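Local atomic coordinates of glycerate dehydrogenase/glyoxylate reductase (Thermus thermophilus, PDB entry 2CUK), a protein that is a D-isomer specific 2-hydroxyacid dehydrogenase that probably reduces hydroxypyruvate and glyoxylate with NAD(P)H. Residues E19-E23 and L298-E302; A44-T50 and L66-Y72; A57-D61 and A83-I89; H93-L98 and R288-A293; L226-A232 and G251-D256. All coordinates share one frame. Numbering follows the deposited sequence.

Interaction 1. Residues E19-E23 and L298-E302; sequences ERGLE and LAVLE
Residues 19-23 form the turn between helix 15-19 and strand 23-26, and they meet the last turn of helix 283-301. Gly21 (phi/psi 82/2) is the C-prime residue of a Schellman motif. At these angles a CB would jam against the carbonyl oxygen of Arg20. Across the gap, Leu298-Leu301 are helical and Glu302 (-98/19) is the first residue to leave helical geometry. The backbones stay well apart, the closest CA pair being Arg20 and Leu298 at 9.0 Å, so side chains alone bridge the space. Leu22 is an m,t rotamer pointing toward the helix. Its CD1 lies 3.7 Å from CD2 of Leu298 and 4.1 Å from CD1 of Leu301, and both of these leucines are also m,t. The m chi1 of Arg20 sets CG 4.1 Å from Leu298 CD2, and two further m torsions fold the guanidinium toward Glu302 (m,t). Glu302 CD sits over one guanidinium face, 3.6 Å from Arg20 NH2. The salt bridge from Arg20 NH2 to Glu302 OE1 is long, 3.8 Å, and purely electrostatic, since the oxygen lies well out of the guanidinium plane; Glu302 also pairs with Arg304. Leu17 extends the apolar patch around Leu22 and Leu298. Such a leucine cluster rimmed by a loose ion pair joins the C-terminal helix to a helix-strand turn of the first alpha/beta domain.

Interaction 2. Residues A44-T50 and L66-Y72; sequences AVGLIPT and LKVIACY
Four backbone hydrogen bonds stitch these two parallel segments together. Val45 O accepts from Lys67 N (2.9 Å), Leu47 N donates to Val68 O (3.1 Å), Leu47 O accepts from Ala70 N (2.8 Å), and Pro49 O accepts from Tyr72 N (3.0 Å). The middle two make the regular ladder of strands 46-48 and 68-70, while the outer pair prolongs the pairing into the flanking loops. Gly46 is level with Val68 (CA-CA 5.2 Å) and Leu47 with Ile69 (4.9 Å); the short strand axes approach to 4.8 Å and cross at -20°. CA-H...O contacts fill in between, from Ile48 CA to Ala70 O (3.3 Å) and from Ile69 CA to Leu47 O (3.4 Å). Ala44 O, 3.6 Å from Leu66 CA, is buried without a hydrogen-bonding partner. Leu47 (t,p) and Ile69 (m,t) lie on one face of the sheet, where Leu66 CD1 (t,p) reaches 3.9 Å from Leu47 CB. Pro49 CG packs 3.9 Å from Ile69 CG2. Val68 points to the other face, against Val300 of helix 283-301. Ile48 CG2 lies 4.0 Å from Tyr72 CB, which points toward 44-50, but the t rotamer leads the far end of the ring off to the hydroxyl, which bonds Arg286 O. With helix 57-62 as the connection, these neighbouring strands form a beta-alpha-beta crossover in the first domain's five-stranded parallel sheet.

Interaction 3. Residues A57-D61 and A83-I89; sequences AEVMD and AARERGI
Met60, projecting from helix 57-62 in an m,t conformation with chi3 at -131°, lays its thioether against Ala83 and Ala84 of helix 81-85. Its SD is 3.3 Å from Ala84 N and 3.7 Å from Ala84 CB, its CE is 3.8 Å from Ala83 CB, and its CG is 3.9 Å from CD1 of Ile89 (m,t). Small residues let the backbones close in: Ala57 and Ala83 have their CA atoms 5.5 Å apart and their CB atoms 4.1 Å apart. After Ala84 a type I turn runs from Arg85 to Gly88, where the positive phi of Gly88 (65°) marks the C-prime position of a Schellman motif, with Ile89 N bonded to Ala84 O. The turn presents Arg87, whose m,t,t chain reaches across past Met60 CB (3.7 Å from Arg87 CD). Arg87 NE donates to Asp61 OD1 at 2.7 Å, and NH2 donates to the same OD1 at 3.1 Å and weakly to OD2 at 3.2 Å, while Arg87 NH1 holds Ala83 O at 2.8 Å. Ala57 CB lies over one face of the guanidinium, 3.7 Å from NH2. The chemistry therefore couples an apolar methionine, alanine and isoleucine interior to a rim salt bridge whose arginine also ties up the Ala83 carbonyl.

Interaction 4. Residues H93-L98 and R288-A293; sequences HTPGVL and RMAEVA
The 93-98 segment is an irregular link between strand 90-92 and helix 99-114, whereas residues 288-293 are regular alpha-helix within 283-301. The link is nearly extended at His93 (-144/-172), turns at Gly96 and Val97, the phi/psi of Gly96 (87/-45) being such that a CB would be pushed into the preceding carbonyl oxygen, and reaches the N-cap position of helix 99-114 at Leu98. Thr94 and Val292 are the closest pair, with CA atoms 6.0 Å apart. Two side chains of the link do most of the work. Thr94, in the p rotamer, places CG2 3.5 Å from Met289 O and 3.8 Å from Val292 CG1. Val97 (t) sets CG1 3.4 Å from Arg288 CG and 3.5 Å from Met289 CG, while its CG2 meets Val292 CG2 at 3.7 Å; Val292 is also t. Met289 (m,t,p) turns SD to 4.3 Å from Leu98 CD2. Arg288 contributes its aliphatic stem, its NH1 being engaged within the helix by Glu291 OE1 at 3.2 Å. The interface is thus apolar and van der Waals in nature, drawing on helix positions 288, 289, 292 and 293, which share one side. Thr285, a turn earlier, continues it against Val97 and Leu98. The contact joins the chain leaving the first alpha/beta domain to the C-terminal helix that returns there, the double interdomain connection of the D-2-hydroxyacid dehydrogenase fold.

Interaction 5. Residues L226-A232 and G251-D256; sequences LNTARGA and GLDVTD
Adjacent parallel strands 224-227 and 249-252 of the Rossmann-type NAD-binding domain, linked by helix 236-243 as a beta-alpha-beta unit, end here side by side, at the C-terminal sheet edge where such folds bind cofactor. Leu226 is level with Gly251 (CA-CA 4.9 Å) and Asn227 with Leu252 (5.0 Å). Asn227 N donates to Gly251 O at 3.1 Å, and its O receives Asp253 N at 3.0 Å. The side chain of Asn227 (t) is equally well supplied. OD1 accepts from Ala229 N at 3.1 Å in an Asx turn, while ND2 donates to Arg230 O at 3.1 Å and to a water 2.8 Å away; that water in turn donates to Val254 O at 2.8 Å. One asparagine thus organises the loop beyond the strand. A second water donates to both Thr228 O (2.6 Å) and Asp253 OD2 (2.7 Å). Asp253 also accepts from Thr275 OG1 and from the backbone N atoms of Ile278 and Gly279, tying in the loop after strand 272-274, and Thr228 OG1 bonds Thr106 OG1. Packing centres on Val254 (m), whose CG2 lies 3.2 Å from Asn227 ND2 and whose CG1 lies 3.5 Å from Ala229 O. Glycine at 231 permits the closest backbone approach, 3.9 Å between the CA atoms of Gly231 and Thr255: a CB would clash with Thr255 O, which instead meets Gly231 CA at 3.3 Å in a CA-H...O contact.

In the fold
Interactions 1 to 4 belong to the first alpha/beta domain and its borders, while interaction 5 lies in the Rossmann-type domain, its centre about 36 Å from that of interaction 1 and 21 Å from that of interaction 4. Interaction 2 is central to the first group: it touches interactions 1, 3 and 4, and it crosses interaction 3 along the chain. Helix 283-301 serves interactions 1 and 4 and packs on the sheet of interaction 2. Interaction 1 joins nearly the two ends of the chain and encloses all the others; interaction 4 encloses interaction 5. The second domain is therefore an insertion, with the C-terminal helix completing the first, as in relatives that bind cofactor between domains.

Interaction 1. Residues E19-E23 and L298-E302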
# COMPACT_ATOMS: atom_id res chain seq x y z
N GLU A 19 -8.03 11.72 36.63
CA GLU A 19 -9.07 11.14 37.48
C GLU A 19 -8.51 10.70 38.84
O GLU A 19 -9.23 10.56 39.83
CB GLU A 19 -9.59 9.89 36.77
CG GLU A 19 -10.97 10.06 36.16
CD GLU A 19 -11.09 9.15 34.96
OE1 GLU A 19 -10.41 8.13 34.93
OE2 GLU A 19 -11.84 9.48 34.04
N ARG A 20 -7.19 10.43 38.85
CA ARG A 20 -6.56 9.91 40.07
C ARG A 20 -5.97 11.03 40.91
O ARG A 20 -5.23 10.79 41.86
CB ARG A 20 -5.45 8.94 39.66
CG ARG A 20 -5.98 7.62 39.08
CD ARG A 20 -6.62 6.72 40.15
NE ARG A 20 -5.62 6.39 41.17
CZ ARG A 20 -5.96 5.58 42.20
NH1 ARG A 20 -7.18 5.07 42.31
NH2 ARG A 20 -5.03 5.29 43.12
N GLY A 21 -6.31 12.27 40.56
CA GLY A 21 -5.81 13.41 41.31
C GLY A 21 -4.41 13.83 40.93
O GLY A 21 -3.86 14.77 41.51
N LEU A 22 -3.83 13.16 39.94
CA LEU A 22 -2.48 13.49 39.49
C LEU A 22 -2.50 14.72 38.60
O LEU A 22 -3.42 14.92 37.82
CB LEU A 22 -1.88 12.31 38.72
CG LEU A 22 -1.63 11.03 39.50
CD1 LEU A 22 -1.29 9.90 38.54
CD2 LEU A 22 -0.51 11.25 40.50
N GLU A 23 -1.48 15.56 38.74
CA GLU A 23 -1.36 16.74 37.92
C GLU A 23 -0.57 16.41 36.68
O GLU A 23 0.59 16.02 36.73
CB GLU A 23 -0.63 17.81 38.73
CG GLU A 23 -1.57 18.91 39.23
CD GLU A 23 -0.92 20.26 39.04
OE1 GLU A 23 0.28 20.36 39.25
OE2 GLU A 23 -1.62 21.20 38.69
N LEU A 298 0.92 4.35 36.41
CA LEU A 298 0.04 4.27 37.57
C LEU A 298 0.41 3.08 38.45
O LEU A 298 0.41 3.19 39.67
CB LEU A 298 -1.43 4.14 37.13
CG LEU A 298 -2.15 5.45 36.76
CD1 LEU A 298 -3.56 5.14 36.28
CD2 LEU A 298 -2.19 6.36 37.98
N ALA A 299 0.72 1.96 37.81
CA ALA A 299 1.10 0.75 38.55
C ALA A 299 2.23 1.04 39.53
O ALA A 299 2.13 0.72 40.71
CB ALA A 299 1.52 -0.34 37.57
N VAL A 300 3.30 1.65 39.04
CA VAL A 300 4.45 1.97 39.88
C VAL A 300 4.09 2.97 40.98
O VAL A 300 4.54 2.84 42.11
CB VAL A 300 5.63 2.53 39.06
CG1 VAL A 300 6.79 2.88 39.98
CG2 VAL A 300 6.07 1.50 38.03
N LEU A 301 3.27 3.97 40.65
CA LEU A 301 2.89 4.97 41.64
C LEU A 301 1.95 4.41 42.71
O LEU A 301 1.82 4.99 43.78
CB LEU A 301 2.23 6.17 40.96
CG LEU A 301 3.09 6.98 39.99
CD1 LEU A 301 2.33 8.23 39.57
CD2 LEU A 301 4.41 7.37 40.65
N GLU A 302 1.31 3.29 42.42
CA GLU A 302 0.40 2.67 43.38
C GLU A 302 1.11 1.54 44.12
O GLU A 302 0.47 0.67 44.71
CB GLU A 302 -0.85 2.14 42.68
CG GLU A 302 -1.80 3.23 42.20
CD GLU A 302 -3.06 2.68 41.55
OE1 GLU A 302 -3.73 1.83 42.17
OE2 GLU A 302 -3.39 3.10 40.42

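Interaction 2. Residues A44-T50 and L66-Y72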
# COMPACT_ATOMS: atom_id res chain seq x y z
N ALA A 44 8.83 16.28 39.40
CA ALA A 44 7.88 15.31 38.85
C ALA A 44 8.10 13.90 39.41
O ALA A 44 9.23 13.44 39.53
CB ALA A 44 7.98 15.28 37.33
N VAL A 45 7.01 13.23 39.74
CA VAL A 45 7.09 11.87 40.27
C VAL A 45 7.00 10.84 39.15
O VAL A 45 7.45 9.71 39.30
CB VAL A 45 5.96 11.61 41.29
CG1 VAL A 45 4.61 11.62 40.59
CG2 VAL A 45 6.19 10.28 41.99
N GLY A 46 6.42 11.25 38.02
CA GLY A 46 6.29 10.35 36.88
C GLY A 46 6.67 11.03 35.58
O GLY A 46 6.49 12.23 35.42
N LEU A 47 7.19 10.25 34.63
CA LEU A 47 7.60 10.79 33.34
C LEU A 47 7.26 9.86 32.18
O LEU A 47 7.51 8.66 32.25
CB LEU A 47 9.11 11.06 33.33
CG LEU A 47 9.72 11.55 32.01
CD1 LEU A 47 9.27 12.97 31.74
CD2 LEU A 47 11.23 11.47 32.06
N ILE A 48 6.69 10.43 31.12
CA ILE A 48 6.35 9.67 29.92
C ILE A 48 7.04 10.37 28.75
O ILE A 48 6.52 11.33 28.19
CB ILE A 48 4.83 9.66 29.65
CG1 ILE A 48 4.09 9.03 30.83
CG2 ILE A 48 4.55 8.87 28.37
CD1 ILE A 48 2.59 9.15 30.75
N PRO A 49 8.24 9.89 28.38
CA PRO A 49 9.01 10.47 27.28
C PRO A 49 8.77 9.75 25.95
O PRO A 49 8.03 8.77 25.89
CB PRO A 49 10.44 10.29 27.75
CG PRO A 49 10.38 8.91 28.34
CD PRO A 49 9.04 8.89 29.10
N THR A 50 9.42 10.27 24.91
CA THR A 50 9.34 9.70 23.56
C THR A 50 10.77 9.41 23.12
O THR A 50 11.73 9.74 23.83
CB THR A 50 8.71 10.67 22.54
OG1 THR A 50 9.53 11.84 22.41
CG2 THR A 50 7.31 11.08 22.98
N LEU A 66 11.88 11.25 41.13
CA LEU A 66 11.25 10.55 40.02
C LEU A 66 11.14 9.07 40.37
O LEU A 66 12.13 8.45 40.77
CB LEU A 66 12.10 10.72 38.75
CG LEU A 66 11.55 10.14 37.44
CD1 LEU A 66 10.25 10.84 37.06
CD2 LEU A 66 12.57 10.32 36.33
N LYS A 67 9.95 8.50 40.22
CA LYS A 67 9.72 7.09 40.55
C LYS A 67 9.63 6.17 39.34
O LYS A 67 10.01 5.00 39.41
CB LYS A 67 8.44 6.94 41.38
CG LYS A 67 8.43 7.72 42.69
CD LYS A 67 7.15 7.49 43.48
CE LYS A 67 7.13 6.12 44.16
NZ LYS A 67 7.13 4.98 43.20
N VAL A 68 9.12 6.69 38.23
CA VAL A 68 8.97 5.86 37.05
C VAL A 68 9.09 6.60 35.73
O VAL A 68 8.64 7.74 35.59
CB VAL A 68 7.60 5.14 37.07
CG1 VAL A 68 6.48 6.18 37.15
CG2 VAL A 68 7.43 4.28 35.82
N ILE A 69 9.70 5.93 34.77
CA ILE A 69 9.86 6.45 33.42
C ILE A 69 9.07 5.49 32.55
O ILE A 69 9.56 4.41 32.20
CB ILE A 69 11.34 6.46 32.97
CG1 ILE A 69 12.16 7.38 33.88
CG2 ILE A 69 11.44 6.93 31.53
CD1 ILE A 69 13.64 7.39 33.56
N ALA A 70 7.83 5.85 32.23
CA ALA A 70 6.97 5.02 31.40
C ALA A 70 7.12 5.48 29.96
O ALA A 70 6.45 6.43 29.52
CB ALA A 70 5.52 5.13 31.85
N CYS A 71 7.99 4.80 29.23
CA CYS A 71 8.26 5.13 27.83
C CYS A 71 7.09 4.96 26.88
O CYS A 71 6.39 3.96 26.92
CB CYS A 71 9.43 4.29 27.31
SG CYS A 71 10.99 4.64 28.14
N TYR A 72 6.91 5.97 26.03
CA TYR A 72 5.86 5.94 25.03
C TYR A 72 6.56 5.39 23.79
O TYR A 72 6.77 6.11 22.81
CB TYR A 72 5.33 7.36 24.76
CG TYR A 72 4.17 7.42 23.80
CD1 TYR A 72 2.91 6.92 24.15
CD2 TYR A 72 4.32 7.95 22.52
CE1 TYR A 72 1.84 6.95 23.25
CE2 TYR A 72 3.26 7.98 21.60
CZ TYR A 72 2.03 7.48 21.98
OH TYR A 72 0.99 7.49 21.08

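Interaction 3. Residues A57-D61 and A83-I89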
# COMPACT_ATOMS: atom_id res chain seq x y z
N ALA A 57 21.36 10.43 32.99
CA ALA A 57 21.57 10.61 34.42
C ALA A 57 21.26 12.04 34.87
O ALA A 57 20.64 12.26 35.91
CB ALA A 57 23.00 10.25 34.80
N GLU A 58 21.68 13.02 34.07
CA GLU A 58 21.44 14.42 34.41
C GLU A 58 19.95 14.68 34.62
O GLU A 58 19.55 15.26 35.63
CB GLU A 58 21.96 15.34 33.30
CG GLU A 58 22.02 16.81 33.72
CD GLU A 58 22.41 17.73 32.58
OE1 GLU A 58 23.19 17.30 31.70
OE2 GLU A 58 21.95 18.89 32.58
N VAL A 59 19.13 14.25 33.66
CA VAL A 59 17.69 14.44 33.76
C VAL A 59 17.15 13.77 35.02
O VAL A 59 16.30 14.33 35.72
CB VAL A 59 16.96 13.85 32.53
CG1 VAL A 59 15.46 14.07 32.66
CG2 VAL A 59 17.49 14.47 31.25
N MET A 60 17.65 12.57 35.30
CA MET A 60 17.22 11.82 36.47
C MET A 60 17.59 12.54 37.77
O MET A 60 16.76 12.65 38.68
CB MET A 60 17.82 10.42 36.44
CG MET A 60 17.17 9.51 35.41
SD MET A 60 17.91 7.88 35.30
CE MET A 60 18.13 7.71 33.53
N ASP A 61 18.82 13.02 37.85
CA ASP A 61 19.26 13.73 39.05
C ASP A 61 18.46 15.02 39.21
O ASP A 61 18.07 15.39 40.32
CB ASP A 61 20.76 14.07 38.97
CG ASP A 61 21.63 12.84 38.95
OD1 ASP A 61 21.42 11.94 39.79
OD2 ASP A 61 22.53 12.77 38.09
N ALA A 83 21.49 4.02 34.82
CA ALA A 83 21.44 5.24 35.62
C ALA A 83 20.15 5.24 36.42
O ALA A 83 20.13 5.62 37.59
CB ALA A 83 21.49 6.46 34.72
N ALA A 84 19.06 4.80 35.79
CA ALA A 84 17.77 4.74 36.46
C ALA A 84 17.79 3.67 37.55
O ALA A 84 17.31 3.89 38.66
CB ALA A 84 16.67 4.43 35.44
N ARG A 85 18.35 2.51 37.22
CA ARG A 85 18.44 1.41 38.17
C ARG A 85 19.17 1.86 39.43
O ARG A 85 18.70 1.66 40.55
CB ARG A 85 19.20 0.24 37.54
CG ARG A 85 19.26 -1.01 38.41
CD ARG A 85 20.22 -2.03 37.82
NE ARG A 85 19.92 -2.31 36.42
CZ ARG A 85 18.82 -2.92 35.99
NH1 ARG A 85 17.89 -3.32 36.85
NH2 ARG A 85 18.64 -3.12 34.69
N GLU A 86 20.33 2.49 39.23
CA GLU A 86 21.16 2.99 40.32
C GLU A 86 20.44 4.04 41.15
O GLU A 86 20.89 4.37 42.25
CB GLU A 86 22.45 3.58 39.74
CG GLU A 86 23.40 2.53 39.15
CD GLU A 86 24.41 3.12 38.19
OE1 GLU A 86 24.99 4.19 38.50
OE2 GLU A 86 24.64 2.51 37.13
N ARG A 87 19.34 4.56 40.64
CA ARG A 87 18.58 5.58 41.35
C ARG A 87 17.22 5.07 41.81
O ARG A 87 16.39 5.84 42.29
CB ARG A 87 18.40 6.81 40.47
CG ARG A 87 19.70 7.52 40.16
CD ARG A 87 19.52 8.65 39.17
NE ARG A 87 20.75 9.42 39.01
CZ ARG A 87 21.90 8.90 38.58
NH1 ARG A 87 21.98 7.61 38.27
NH2 ARG A 87 22.98 9.67 38.48
N GLY A 88 16.99 3.77 41.66
CA GLY A 88 15.73 3.18 42.09
C GLY A 88 14.53 3.66 41.30
O GLY A 88 13.42 3.72 41.82
N ILE A 89 14.74 4.01 40.03
CA ILE A 89 13.65 4.47 39.18
C ILE A 89 13.21 3.31 38.29
O ILE A 89 14.05 2.61 37.72
CB ILE A 89 14.11 5.64 38.29
CG1 ILE A 89 14.60 6.79 39.16
CG2 ILE A 89 12.95 6.09 37.39
CD1 ILE A 89 15.23 7.94 38.37

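Interaction 4. Residues H93-L98 and R288-A293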
# COMPACT_ATOMS: atom_id res chain seq x y z
N HIS A 93 7.97 0.15 29.09
CA HIS A 93 7.78 0.48 27.68
C HIS A 93 6.45 -0.08 27.20
O HIS A 93 5.65 -0.57 28.00
CB HIS A 93 8.94 -0.08 26.83
CG HIS A 93 9.05 -1.57 26.85
ND1 HIS A 93 9.58 -2.29 25.79
CD2 HIS A 93 8.74 -2.48 27.80
CE1 HIS A 93 9.58 -3.57 26.09
NE2 HIS A 93 9.07 -3.72 27.30
N THR A 94 6.20 -0.01 25.90
CA THR A 94 4.93 -0.48 25.34
C THR A 94 5.11 -1.58 24.29
O THR A 94 4.86 -1.35 23.10
CB THR A 94 4.15 0.70 24.71
OG1 THR A 94 4.89 1.21 23.59
CG2 THR A 94 3.96 1.81 25.74
N PRO A 95 5.54 -2.78 24.71
CA PRO A 95 5.75 -3.90 23.78
C PRO A 95 4.46 -4.51 23.24
O PRO A 95 3.42 -4.50 23.91
CB PRO A 95 6.53 -4.89 24.64
CG PRO A 95 5.92 -4.68 25.99
CD PRO A 95 5.86 -3.17 26.09
N GLY A 96 4.53 -5.03 22.01
CA GLY A 96 3.39 -5.66 21.37
C GLY A 96 2.44 -4.75 20.60
O GLY A 96 2.03 -5.06 19.48
N VAL A 97 2.10 -3.63 21.21
CA VAL A 97 1.16 -2.65 20.66
C VAL A 97 1.33 -2.15 19.23
O VAL A 97 0.33 -1.97 18.51
CB VAL A 97 1.09 -1.43 21.60
CG1 VAL A 97 0.15 -0.38 21.04
CG2 VAL A 97 0.64 -1.87 22.99
N LEU A 98 2.56 -1.91 18.78
CA LEU A 98 2.76 -1.38 17.44
C LEU A 98 3.19 -2.38 16.37
O LEU A 98 3.58 -1.99 15.27
CB LEU A 98 3.78 -0.23 17.49
CG LEU A 98 5.13 -0.50 18.17
CD1 LEU A 98 5.92 -1.52 17.38
CD2 LEU A 98 5.91 0.81 18.27
N ARG A 288 -3.48 3.30 21.97
CA ARG A 288 -3.21 2.10 22.76
C ARG A 288 -1.86 2.24 23.46
O ARG A 288 -1.71 1.85 24.62
CB ARG A 288 -3.23 0.87 21.84
CG ARG A 288 -2.88 -0.45 22.53
CD ARG A 288 -3.80 -0.74 23.71
NE ARG A 288 -3.43 -1.99 24.38
CZ ARG A 288 -3.81 -2.32 25.60
NH1 ARG A 288 -4.59 -1.51 26.30
NH2 ARG A 288 -3.41 -3.47 26.13
N MET A 289 -0.88 2.81 22.76
CA MET A 289 0.43 3.02 23.35
C MET A 289 0.31 3.92 24.57
O MET A 289 1.02 3.73 25.56
CB MET A 289 1.38 3.65 22.32
CG MET A 289 1.94 2.65 21.30
SD MET A 289 2.90 3.43 19.99
CE MET A 289 4.25 4.18 20.94
N ALA A 290 -0.59 4.90 24.49
CA ALA A 290 -0.81 5.83 25.59
C ALA A 290 -1.42 5.10 26.79
O ALA A 290 -1.01 5.32 27.92
CB ALA A 290 -1.72 6.97 25.14
N GLU A 291 -2.39 4.23 26.52
CA GLU A 291 -3.04 3.47 27.58
C GLU A 291 -2.04 2.59 28.32
O GLU A 291 -2.07 2.50 29.55
CB GLU A 291 -4.14 2.56 27.02
CG GLU A 291 -5.17 3.25 26.14
CD GLU A 291 -6.22 2.28 25.63
OE1 GLU A 291 -5.85 1.17 25.17
OE2 GLU A 291 -7.42 2.62 25.70
N VAL A 292 -1.16 1.94 27.57
CA VAL A 292 -0.16 1.06 28.15
C VAL A 292 0.87 1.82 28.98
O VAL A 292 1.26 1.38 30.06
CB VAL A 292 0.56 0.23 27.05
CG1 VAL A 292 1.67 -0.61 27.66
CG2 VAL A 292 -0.46 -0.68 26.36
N ALA A 293 1.31 2.98 28.49
CA ALA A 293 2.27 3.78 29.23
C ALA A 293 1.60 4.26 30.53
O ALA A 293 2.20 4.23 31.60
CB ALA A 293 2.72 4.97 28.40

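Interaction 5. Residues L226-A232 and G251-D256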
# COMPACT_ATOMS: atom_id res chain seq x y z
N LEU A 226 13.67 -2.89 1.85
CA LEU A 226 12.69 -2.26 2.73
C LEU A 226 13.29 -2.10 4.13
O LEU A 226 13.94 -3.01 4.64
CB LEU A 226 11.42 -3.11 2.82
CG LEU A 226 10.65 -3.43 1.53
CD1 LEU A 226 9.48 -4.35 1.86
CD2 LEU A 226 10.15 -2.14 0.89
N ASN A 227 13.08 -0.94 4.74
CA ASN A 227 13.58 -0.72 6.09
C ASN A 227 12.62 0.14 6.91
O ASN A 227 12.50 1.34 6.69
CB ASN A 227 14.96 -0.07 6.08
CG ASN A 227 15.54 0.08 7.49
OD1 ASN A 227 15.15 -0.64 8.41
ND2 ASN A 227 16.49 1.00 7.65
N THR A 228 11.92 -0.50 7.85
CA THR A 228 11.00 0.20 8.72
C THR A 228 11.47 0.04 10.17
O THR A 228 10.75 0.36 11.11
CB THR A 228 9.56 -0.35 8.60
OG1 THR A 228 9.55 -1.75 8.91
CG2 THR A 228 9.03 -0.14 7.18
N ALA A 229 12.70 -0.46 10.33
CA ALA A 229 13.30 -0.69 11.65
C ALA A 229 14.12 0.49 12.18
O ALA A 229 13.59 1.35 12.88
CB ALA A 229 14.17 -1.95 11.61
N ARG A 230 15.41 0.52 11.87
CA ARG A 230 16.28 1.61 12.32
C ARG A 230 17.10 2.14 11.15
O ARG A 230 17.72 1.37 10.42
CB ARG A 230 17.23 1.12 13.43
CG ARG A 230 16.54 0.65 14.71
CD ARG A 230 15.76 1.77 15.38
NE ARG A 230 16.62 2.87 15.82
CZ ARG A 230 17.41 2.83 16.89
NH1 ARG A 230 17.45 1.74 17.65
NH2 ARG A 230 18.15 3.88 17.21
N GLY A 231 17.11 3.46 10.98
CA GLY A 231 17.84 4.06 9.89
C GLY A 231 19.29 3.65 9.75
O GLY A 231 19.76 3.38 8.64
N ALA A 232 20.01 3.58 10.87
CA ALA A 232 21.43 3.23 10.87
C ALA A 232 21.79 1.82 10.40
O ALA A 232 22.97 1.49 10.29
CB ALA A 232 22.02 3.48 12.27
N GLY A 251 12.04 1.14 -0.18
CA GLY A 251 10.97 1.76 0.59
C GLY A 251 11.49 1.95 2.01
O GLY A 251 11.76 0.96 2.71
N LEU A 252 11.64 3.19 2.44
CA LEU A 252 12.18 3.47 3.76
C LEU A 252 11.27 4.30 4.65
O LEU A 252 10.75 5.33 4.23
CB LEU A 252 13.51 4.20 3.64
CG LEU A 252 14.54 3.70 2.63
CD1 LEU A 252 15.69 4.69 2.58
CD2 LEU A 252 15.02 2.30 3.01
N ASP A 253 11.10 3.86 5.90
CA ASP A 253 10.30 4.61 6.85
C ASP A 253 11.26 5.20 7.88
O ASP A 253 10.89 6.04 8.70
CB ASP A 253 9.29 3.71 7.55
CG ASP A 253 8.38 4.49 8.48
OD1 ASP A 253 7.75 5.46 8.00
OD2 ASP A 253 8.30 4.15 9.69
N VAL A 254 12.51 4.74 7.84
CA VAL A 254 13.55 5.21 8.75
C VAL A 254 14.79 5.50 7.92
O VAL A 254 15.07 4.80 6.94
CB VAL A 254 13.88 4.15 9.83
CG1 VAL A 254 12.64 3.85 10.66
CG2 VAL A 254 14.41 2.87 9.19
N THR A 255 15.54 6.53 8.29
CA THR A 255 16.73 6.91 7.55
C THR A 255 17.91 7.30 8.44
O THR A 255 17.80 7.33 9.67
CB THR A 255 16.43 8.10 6.61
OG1 THR A 255 16.11 9.26 7.39
CG2 THR A 255 15.26 7.78 5.69
N ASP A 256 19.03 7.59 7.80
CA ASP A 256 20.25 8.00 8.48
C ASP A 256 20.96 9.00 7.56
O ASP A 256 21.46 8.64 6.50
CB ASP A 256 21.16 6.80 8.74
CG ASP A 256 22.38 7.16 9.59
OD1 ASP A 256 22.98 8.22 9.34
OD2 ASP A 256 22.73 6.37 10.49
O HOH W 1 17.13 3.20 5.98
O HOH W 2 8.70 1.97 11.29